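Long-range contacts in probable tagatose 6-phosphate kinase (Sinorhizobium meliloti, PDB 3TXV), which probably acts in carbohydrate metabolism, perhaps as a tagatose-6-phosphate kinase, and belongs to the GatZ/KbaZ-like family of tagatose-bisphosphate aldolase subunits: residues 31-36 / 291-296; 331-336 / 357-362. All coordinates share one frame; numbering follows the deposited sequence.

Interaction 1: residues 31-36 / 291-296; sequences PLVIEA and GLTFAL
Val33 and Leu292 mark where the helical segments 31-36 and 291-296 pass each other, a steep crossing with N-to-C directions 109° apart, axes 10.2 Å apart at closest approach, and the CA atoms of these two residues separated by 6.8 Å. Val33 carries most of the contact. With CG1 anti to its backbone N (chi1 175°), its two methyls split between two patches of the other helix. Val33 CG1 lies 3.8 Å from Leu292 CB and almost as near to Leu292 CD1, and the two side chains meet at about a right angle. Val33 CG2 meets Thr293 CG2 at 3.9 Å and Leu296 CD2 at 4.0 Å. One turn further along its helix than Leu292, Leu296 also reaches Leu32, with Leu32 CB lying 4.2 Å from Leu296 CD2.

No hydrogen bond crosses between the segments; the join is aliphatic and largely buried. Thr293 shows how a polar residue fits in: its methyl meets Val33, while OG1 hydrogen-bonds Asp355 OD2, with a weaker bond to Pro290 O. Val33 and Leu292 both touch Ile26 of strand 23-26, and helix 407-424 meets Leu32 through Leu412 and Leu292 through Leu419.

Helix 31-43 follows the first strand of the parallel eight-stranded barrel and helix 290-310 follows the last, so the two meet at the seam where the ring of a TIM (beta/alpha)8 barrel closes.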
loop_
_atom_site.group_PDB
_atom_site.type_symbol
_atom_site.label_atom_id
_atom_site.label_comp_id
_atom_site.label_asym_id
_atom_site.label_seq_id
_atom_site.Cartn_x
_atom_site.Cartn_y
_atom_site.Cartn_z
ATOM N N PRO A 31 1.733 9.906 6.391
ATOM C CA PRO A 31 2.715 10.135 7.477
ATOM C C PRO A 31 2.415 9.363 8.768
ATOM O O PRO A 31 3.330 8.751 9.336
ATOM C CB PRO A 31 2.615 11.637 7.747
ATOM C CG PRO A 31 1.629 12.198 6.741
ATOM C CD PRO A 31 1.437 11.153 5.670
ATOM N N LEU A 32 1.160 9.381 9.238
ATOM C CA LEU A 32 0.833 8.655 10.450
ATOM C C LEU A 32 0.840 7.154 10.272
ATOM O O LEU A 32 1.190 6.441 11.204
ATOM C CB LEU A 32 -0.486 9.091 11.032
ATOM C CG LEU A 32 -0.453 10.469 11.668
ATOM C CD1 LEU A 32 -1.883 11.023 11.742
ATOM C CD2 LEU A 32 0.198 10.430 13.054
ATOM N N VAL A 33 0.455 6.653 9.101
ATOM C CA VAL A 33 0.581 5.214 8.864
ATOM C C VAL A 33 2.077 4.825 8.829
ATOM O O VAL A 33 2.478 3.826 9.404
ATOM C CB VAL A 33 -0.161 4.716 7.578
ATOM C CG1 VAL A 33 0.113 3.209 7.325
ATOM C CG2 VAL A 33 -1.637 4.965 7.673
ATOM N N ILE A 34 2.910 5.627 8.190
ATOM C CA ILE A 34 4.312 5.282 8.172
ATOM C C ILE A 34 4.884 5.238 9.613
ATOM O O ILE A 34 5.458 4.209 10.023
ATOM C CB ILE A 34 5.108 6.207 7.227
ATOM C CG1 ILE A 34 4.806 5.834 5.776
ATOM C CG2 ILE A 34 6.608 6.069 7.467
ATOM C CD1 ILE A 34 4.697 7.030 4.872
ATOM N N GLU A 35 4.697 6.338 10.365
ATOM C CA GLU A 35 5.083 6.449 11.775
ATOM C C GLU A 35 4.610 5.231 12.534
ATOM O O GLU A 35 5.370 4.629 13.283
ATOM C CB GLU A 35 4.473 7.714 12.369
ATOM C CG GLU A 35 4.721 8.008 13.886
ATOM C CD GLU A 35 4.365 9.469 14.236
ATOM O OE1 GLU A 35 4.049 10.263 13.302
ATOM O OE2 GLU A 35 4.417 9.848 15.423
ATOM N N ALA A 36 3.358 4.854 12.314
ATOM C CA ALA A 36 2.767 3.707 12.988
ATOM C C ALA A 36 3.371 2.374 12.550
ATOM O O ALA A 36 3.580 1.471 13.359
ATOM C CB ALA A 36 1.279 3.707 12.772
ATOM N N GLY A 291 -6.426 -0.923 3.978
ATOM C CA GLY A 291 -6.831 -1.281 5.294
ATOM C C GLY A 291 -6.199 -0.378 6.311
ATOM O O GLY A 291 -6.652 -0.335 7.391
ATOM N N LEU A 292 -5.129 0.315 5.997
ATOM C CA LEU A 292 -4.384 0.949 7.035
ATOM C C LEU A 292 -4.863 2.337 7.182
ATOM O O LEU A 292 -4.877 2.860 8.237
ATOM C CB LEU A 292 -2.925 0.989 6.659
ATOM C CG LEU A 292 -2.230 -0.334 6.725
ATOM C CD1 LEU A 292 -0.967 -0.264 6.062
ATOM C CD2 LEU A 292 -2.030 -0.649 8.096
ATOM N N THR A 293 -5.239 2.945 6.086
ATOM C CA THR A 293 -5.819 4.292 6.093
ATOM C C THR A 293 -7.324 4.246 6.318
ATOM O O THR A 293 -7.940 5.229 6.754
ATOM C CB THR A 293 -5.589 4.986 4.776
ATOM O OG1 THR A 293 -5.824 4.048 3.700
ATOM C CG2 THR A 293 -4.174 5.555 4.711
ATOM N N PHE A 294 -7.926 3.109 5.985
ATOM C CA PHE A 294 -9.293 2.877 6.365
ATOM C C PHE A 294 -9.416 3.020 7.908
ATOM O O PHE A 294 -10.201 3.831 8.382
ATOM C CB PHE A 294 -9.750 1.508 5.850
ATOM C CG PHE A 294 -11.135 1.134 6.264
ATOM C CD1 PHE A 294 -11.372 0.593 7.524
ATOM C CD2 PHE A 294 -12.207 1.350 5.403
ATOM C CE1 PHE A 294 -12.685 0.260 7.935
ATOM C CE2 PHE A 294 -13.491 1.018 5.776
ATOM C CZ PHE A 294 -13.745 0.459 7.045
ATOM N N ALA A 295 -8.629 2.268 8.677
ATOM C CA ALA A 295 -8.637 2.383 10.140
ATOM C C ALA A 295 -8.297 3.816 10.653
ATOM O O ALA A 295 -8.956 4.349 11.591
ATOM C CB ALA A 295 -7.711 1.385 10.724
ATOM N N LEU A 296 -7.285 4.446 10.028
ATOM C CA LEU A 296 -6.907 5.798 10.377
ATOM C C LEU A 296 -8.131 6.686 10.283
ATOM O O LEU A 296 -8.488 7.338 11.269
ATOM C CB LEU A 296 -5.797 6.293 9.480
ATOM C CG LEU A 296 -5.351 7.765 9.611
ATOM C CD1 LEU A 296 -5.350 8.278 11.073
ATOM C CD2 LEU A 296 -3.977 7.937 8.987
#

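Interaction 2: residues 331-336 / 357-362; sequences PANWAK and IRYYWP
Tyr360 points its phenol at the short helical turn of 331-336, its hydroxyl arriving between Asn333 and Trp334. Both segments belong to the helical region that follows the last strand of the TIM barrel, and each is only loosely helical, so they are joined mostly through side chains rather than by regular helix packing. The phenol approaches the indole of Trp334 at its edge: Tyr360 CZ lies in the indole plane, and the hydroxyl OH is near that plane beside Trp334 CD1, with Tyr360 CZ 4.0 Å from Trp334 CD1. Trp334 has its CG between the backbone N and the carbonyl carbon (chi1 69°), which folds the indole back toward Pro331; Pro331 CB sits 3.6 Å above one face of the Trp334 ring, toward the rim. Arg349 makes a cation-pi contact with the same indole, and NE1 hydrogen-bonds Met327 O in the last turn of helix 319-329.

The main polar partner of Tyr360 OH is Glu330 O, to which the phenol must donate. Asn333 N adds only a weak bond to this oxygen, 3.4 Å from Asn333 N to Tyr360 OH and bent to 127° at the hydrogen. Of the two, the bond to Glu330 O is the firmer.

Asn333 lies against both tyrosines. Asn333 CB is 3.7 Å from Tyr360 CE1, and the amide plane stands 72° from that ring. The amide also packs on Tyr359 in a van der Waals contact, with Asn333 ND2 3.7 Å from Tyr359 CB.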
loop_
_atom_site.group_PDB
_atom_site.type_symbol
_atom_site.label_atom_id
_atom_site.label_comp_id
_atom_site.label_asym_id
_atom_site.label_seq_id
_atom_site.Cartn_x
_atom_site.Cartn_y
_atom_site.Cartn_z
ATOM N N PRO A 331 -14.073 15.020 -7.646
ATOM C CA PRO A 331 -14.469 13.611 -7.757
ATOM C C PRO A 331 -13.474 12.669 -8.440
ATOM O O PRO A 331 -13.587 11.463 -8.285
ATOM C CB PRO A 331 -15.774 13.676 -8.575
ATOM C CG PRO A 331 -16.149 15.141 -8.658
ATOM C CD PRO A 331 -14.838 15.850 -8.596
ATOM N N ALA A 332 -12.495 13.206 -9.159
ATOM C CA ALA A 332 -11.602 12.372 -10.005
ATOM C C ALA A 332 -11.206 11.041 -9.351
ATOM O O ALA A 332 -11.350 9.990 -9.966
ATOM C CB ALA A 332 -10.352 13.162 -10.468
ATOM N N ASN A 333 -10.785 11.112 -8.086
ATOM C CA ASN A 333 -10.206 9.995 -7.364
ATOM C C ASN A 333 -11.180 9.006 -6.791
ATOM O O ASN A 333 -10.773 7.905 -6.382
ATOM C CB ASN A 333 -9.348 10.529 -6.249
ATOM C CG ASN A 333 -8.128 11.245 -6.765
ATOM O OD1 ASN A 333 -7.576 10.882 -7.795
ATOM N ND2 ASN A 333 -7.705 12.277 -6.057
ATOM N N TRP A 334 -12.457 9.380 -6.745
ATOM C CA TRP A 334 -13.499 8.416 -6.361
ATOM C C TRP A 334 -14.501 8.089 -7.471
ATOM O O TRP A 334 -15.266 7.136 -7.338
ATOM C CB TRP A 334 -14.231 8.819 -5.044
ATOM C CG TRP A 334 -15.129 10.039 -5.113
ATOM C CD1 TRP A 334 -14.779 11.293 -4.798
ATOM C CD2 TRP A 334 -16.506 10.090 -5.525
ATOM N NE1 TRP A 334 -15.833 12.150 -4.993
ATOM C CE2 TRP A 334 -16.909 11.442 -5.447
ATOM C CE3 TRP A 334 -17.435 9.127 -5.978
ATOM C CZ2 TRP A 334 -18.217 11.879 -5.795
ATOM C CZ3 TRP A 334 -18.756 9.551 -6.319
ATOM C CH2 TRP A 334 -19.121 10.922 -6.230
ATOM N N ALA A 335 -14.485 8.845 -8.568
ATOM C CA ALA A 335 -15.640 8.831 -9.484
ATOM C C ALA A 335 -15.884 7.474 -10.165
ATOM O O ALA A 335 -17.055 7.048 -10.348
ATOM C CB ALA A 335 -15.549 9.937 -10.500
ATOM N N LYS A 336 -14.773 6.808 -10.498
ATOM C CA LYS A 336 -14.789 5.522 -11.164
ATOM C C LYS A 336 -15.177 4.399 -10.221
ATOM O O LYS A 336 -15.429 3.289 -10.679
ATOM C CB LYS A 336 -13.412 5.174 -11.773
ATOM C CG LYS A 336 -12.801 6.203 -12.749
ATOM C CD LYS A 336 -12.018 5.528 -13.911
ATOM C CE LYS A 336 -10.739 4.701 -13.506
ATOM N NZ LYS A 336 -10.918 3.216 -13.237
ATOM N N ILE A 357 -11.159 7.768 -0.157
ATOM C CA ILE A 357 -10.973 8.993 0.646
ATOM C C ILE A 357 -9.496 9.245 0.956
ATOM O O ILE A 357 -9.133 10.364 1.258
ATOM C CB ILE A 357 -11.799 8.978 1.956
ATOM C CG1 ILE A 357 -11.840 10.354 2.595
ATOM C CG2 ILE A 357 -11.259 7.947 2.963
ATOM C CD1 ILE A 357 -12.888 10.435 3.717
ATOM N N ARG A 358 -8.658 8.212 0.838
ATOM C CA ARG A 358 -7.246 8.316 1.183
ATOM C C ARG A 358 -6.430 9.279 0.287
ATOM O O ARG A 358 -5.326 9.726 0.648
ATOM C CB ARG A 358 -6.599 6.932 1.239
ATOM C CG ARG A 358 -6.222 6.367 -0.066
ATOM C CD ARG A 358 -5.450 5.076 0.103
ATOM N NE ARG A 358 -5.501 4.292 -1.131
ATOM C CZ ARG A 358 -6.435 3.389 -1.384
ATOM N NH1 ARG A 358 -7.360 3.122 -0.479
ATOM N NH2 ARG A 358 -6.453 2.753 -2.541
ATOM N N TYR A 359 -6.974 9.578 -0.891
ATOM C CA TYR A 359 -6.305 10.466 -1.821
ATOM C C TYR A 359 -6.572 11.931 -1.450
ATOM O O TYR A 359 -5.888 12.837 -1.950
ATOM C CB TYR A 359 -6.706 10.136 -3.268
ATOM C CG TYR A 359 -6.259 8.764 -3.684
ATOM C CD1 TYR A 359 -4.968 8.548 -4.213
ATOM C CD2 TYR A 359 -7.102 7.658 -3.522
ATOM C CE1 TYR A 359 -4.538 7.265 -4.588
ATOM C CE2 TYR A 359 -6.681 6.363 -3.899
ATOM C CZ TYR A 359 -5.405 6.185 -4.432
ATOM O OH TYR A 359 -4.998 4.920 -4.770
ATOM N N TYR A 360 -7.528 12.145 -0.537
ATOM C CA TYR A 360 -7.937 13.500 -0.145
ATOM C C TYR A 360 -7.293 13.984 1.145
ATOM O O TYR A 360 -7.291 15.169 1.426
ATOM C CB TYR A 360 -9.461 13.604 -0.088
ATOM C CG TYR A 360 -10.092 13.290 -1.435
ATOM C CD1 TYR A 360 -10.256 11.995 -1.841
ATOM C CD2 TYR A 360 -10.481 14.310 -2.317
ATOM C CE1 TYR A 360 -10.799 11.718 -3.069
ATOM C CE2 TYR A 360 -11.043 14.036 -3.542
ATOM C CZ TYR A 360 -11.199 12.736 -3.912
ATOM O OH TYR A 360 -11.752 12.389 -5.127
ATOM N N TRP A 361 -6.703 13.085 1.918
ATOM C CA TRP A 361 -5.940 13.537 3.080
ATOM C C TRP A 361 -4.881 14.661 2.836
ATOM O O TRP A 361 -4.584 15.422 3.759
ATOM C CB TRP A 361 -5.378 12.358 3.854
ATOM C CG TRP A 361 -6.476 11.450 4.398
ATOM C CD1 TRP A 361 -6.604 10.101 4.206
ATOM C CD2 TRP A 361 -7.595 11.840 5.199
ATOM N NE1 TRP A 361 -7.714 9.636 4.837
ATOM C CE2 TRP A 361 -8.344 10.680 5.459
ATOM C CE3 TRP A 361 -8.032 13.061 5.732
ATOM C CZ2 TRP A 361 -9.512 10.697 6.234
ATOM C CZ3 TRP A 361 -9.203 13.080 6.486
ATOM C CH2 TRP A 361 -9.924 11.910 6.736
ATOM N N PRO A 362 -4.305 14.758 1.609
ATOM C CA PRO A 362 -3.435 15.911 1.256
ATOM C C PRO A 362 -4.105 17.182 0.709
ATOM O O PRO A 362 -3.466 18.211 0.613
ATOM C CB PRO A 362 -2.504 15.331 0.178
ATOM C CG PRO A 362 -2.588 13.814 0.371
ATOM C CD PRO A 362 -3.996 13.586 0.764
#

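How the interactions relate
The two contacts follow one another along the chain, interaction 1 closing at 296 before interaction 2 opens at 331, and their centres are about 16 Å apart. Helix 290-310 links them: it supplies one side of interaction 1, and Ile357, Arg358 and Trp361 of segment 357-362 pack against it. The two meet directly where Thr293 OG1 lies 3.8 Å from Arg358 CD, and Asp355 serves both, hydrogen-bonding Thr293 and forming a salt bridge with Arg358. Interaction 1 therefore belongs to the closure of the barrel, while interaction 2 lies in the helical region that follows, with 357-362 packed on helix 290-310.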